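Local coordinates for exopolygalacturonase (Yersinia enterocolitica, PDB 2UVE), which cleaves polygalacturonic acid in exo fashion, as a family 28 glycoside hydrolase that releases products from chain ends, at the nickel (II) ion site. Numbering follows the deposited sequence.

The nickel (II) ion site. Residues 375-376, 400-402, 435. With NI (nickel (II) ion), chain B.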
ATOM      1  N   TYR A 375      -7.963 -10.355   4.093  1.00 15.80           N
ATOM      2  CA  TYR A 375      -9.132 -10.189   4.997  1.00 15.68           C
ATOM      3  C   TYR A 375      -9.505 -11.527   5.686  1.00 16.03           C
ATOM      4  O   TYR A 375      -9.599 -12.546   5.008  1.00 16.49           O
ATOM      5  CB  TYR A 375     -10.341  -9.659   4.210  1.00 15.91           C
ATOM      6  CG  TYR A 375     -11.483  -9.289   5.085  1.00 16.78           C
ATOM      7  CD1 TYR A 375     -11.499  -8.068   5.777  1.00 16.21           C
ATOM      8  CD2 TYR A 375     -12.542 -10.175   5.264  1.00 16.34           C
ATOM      9  CE1 TYR A 375     -12.570  -7.751   6.626  1.00 16.17           C
ATOM     10  CE2 TYR A 375     -13.595  -9.875   6.095  1.00 17.24           C
ATOM     11  CZ  TYR A 375     -13.614  -8.672   6.769  1.00 18.38           C
ATOM     12  OH  TYR A 375     -14.690  -8.429   7.598  1.00 18.88           O
ATOM     13  N   ASP A 376      -9.680 -11.561   7.018  1.00 14.61           N
ATOM     14  CA  ASP A 376      -9.458 -10.427   7.928  1.00 15.04           C
ATOM     15  C   ASP A 376      -8.339 -10.836   8.923  1.00 14.92           C
ATOM     16  O   ASP A 376      -8.552 -10.859  10.112  1.00 15.75           O
ATOM     17  CB  ASP A 376     -10.777 -10.080   8.667  1.00 14.71           C
ATOM     18  CG  ASP A 376     -10.742  -8.725   9.299  1.00 15.86           C
ATOM     19  OD1 ASP A 376     -11.674  -8.324  10.034  1.00 16.50           O
ATOM     20  OD2 ASP A 376      -9.754  -8.017   9.054  1.00 18.27           O
ATOM     21  N   THR A 400      -7.815  -6.381   2.555  1.00 16.00           N
ATOM     22  CA  THR A 400      -6.788  -6.621   3.606  1.00 15.12           C
ATOM     23  C   THR A 400      -7.375  -6.794   5.007  1.00 15.69           C
ATOM     24  O   THR A 400      -8.461  -6.287   5.344  1.00 14.93           O
ATOM     25  CB  THR A 400      -5.664  -5.536   3.550  1.00 15.50           C
ATOM     26  OG1 THR A 400      -6.259  -4.245   3.676  1.00 15.96           O
ATOM     27  CG2 THR A 400      -4.899  -5.564   2.199  1.00 14.08           C
ATOM     28  N   GLY A 401      -6.655  -7.539   5.849  1.00 15.76           N
ATOM     29  CA  GLY A 401      -7.086  -7.665   7.210  1.00 16.28           C
ATOM     30  C   GLY A 401      -6.865  -6.410   8.041  1.00 16.65           C
ATOM     31  O   GLY A 401      -7.494  -6.262   9.075  1.00 16.52           O
ATOM     32  N   ASP A 402      -5.983  -5.519   7.605  1.00 16.40           N
ATOM     33  CA  ASP A 402      -5.725  -4.246   8.321  1.00 18.06           C
ATOM     34  C   ASP A 402      -5.694  -3.107   7.304  1.00 18.96           C
ATOM     35  O   ASP A 402      -6.461  -3.120   6.319  1.00 20.24           O
ATOM     36  CB  ASP A 402      -4.421  -4.339   9.168  1.00 17.72           C
ATOM     37  CG  ASP A 402      -4.437  -3.426  10.403  1.00 20.96           C
ATOM     38  OD1 ASP A 402      -4.159  -2.216  10.280  1.00 21.70           O
ATOM     39  OD2 ASP A 402      -4.762  -3.913  11.509  1.00 24.50           O
ATOM     40  N   HIS A 435      -8.646  -1.331   6.551  1.00 16.01           N
ATOM     41  CA  HIS A 435      -8.926  -0.348   7.612  1.00 17.77           C
ATOM     42  C   HIS A 435      -8.765   1.106   7.138  1.00 18.70           C
ATOM     43  O   HIS A 435      -9.152   2.029   7.823  1.00 19.09           O
ATOM     44  CB  HIS A 435      -8.043  -0.619   8.838  1.00 16.91           C
ATOM     45  CG  HIS A 435      -8.391  -1.883   9.538  1.00 18.55           C
ATOM     46  ND1 HIS A 435      -7.870  -2.230  10.772  1.00 21.15           N
ATOM     47  CD2 HIS A 435      -9.242  -2.873   9.196  1.00 18.95           C
ATOM     48  CE1 HIS A 435      -8.365  -3.396  11.139  1.00 18.02           C
ATOM     49  NE2 HIS A 435      -9.191  -3.811  10.200  1.00 20.50           N
TER
HETATM   50 NI    NI B1607      -9.529  -6.012   9.542  1.00 33.42          NI
HETATM   51  O   HOH W   1     -11.623  -5.769  10.191  1.00 20.35           O
HETATM   52  O   HOH W   2      -9.007  -6.553  11.634  1.00 23.75           O
HETATM   53  O   HOH W   3      -9.934  -5.505   7.270  1.00 19.06           O
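A nickel (II) ion sits in the active-site cleft of this family 28 hydrolase, in near-octahedral coordination, with protein atoms and waters among its ligands. Each ligand faces another across the metal. The carboxylate oxygen OD2 of Asp376, 2.1 Å from NI, lies opposite NE2 of His435, 2.3 Å from NI, at an angle of 176°. The main-chain carbonyl O of Gly401, 2.1 Å from NI, faces water 1, and waters 2 and 3 lie along the third axis. Asp376 binds through one oxygen, since OD1 stays 3.2 Å from NI. Asp376 OD1 instead lies 2.6 Å from water 1, so the carboxylate holds the metal and one of its waters together. Water 3 is similarly held from the protein side, 2.5 Å from the carbonyl O of Thr400. The imidazole points its NE2 tip at the ion, with CD2 and CE1 almost equally distant.

Torsions and packing set these groups. Asp376 follows a cis peptide bond and has CG anti to its backbone N (chi1 -164°); its CB lies over the centre of the Tyr375 ring, 3.4 Å above the plane. In His435 CG is anti to the carbonyl carbon (chi1 -68°), and Asp402 CA covers one ring face. A hydrogen bond from Thr400 OG1 to Asp402 O, 2.9 Å long, braces the turn that presents the Gly401 carbonyl; the donor approaches from above the carbonyl plane.

Asp402 belongs to the family's conserved aspartate pair, where it is the expected general acid, and His435 to the Gly-His-Gly motif. The nickel may come from purification or crystallisation. Its ligands come from loops following strands 371-373, 397-399 and 430-431, along the cleft of the right-handed parallel beta-helix.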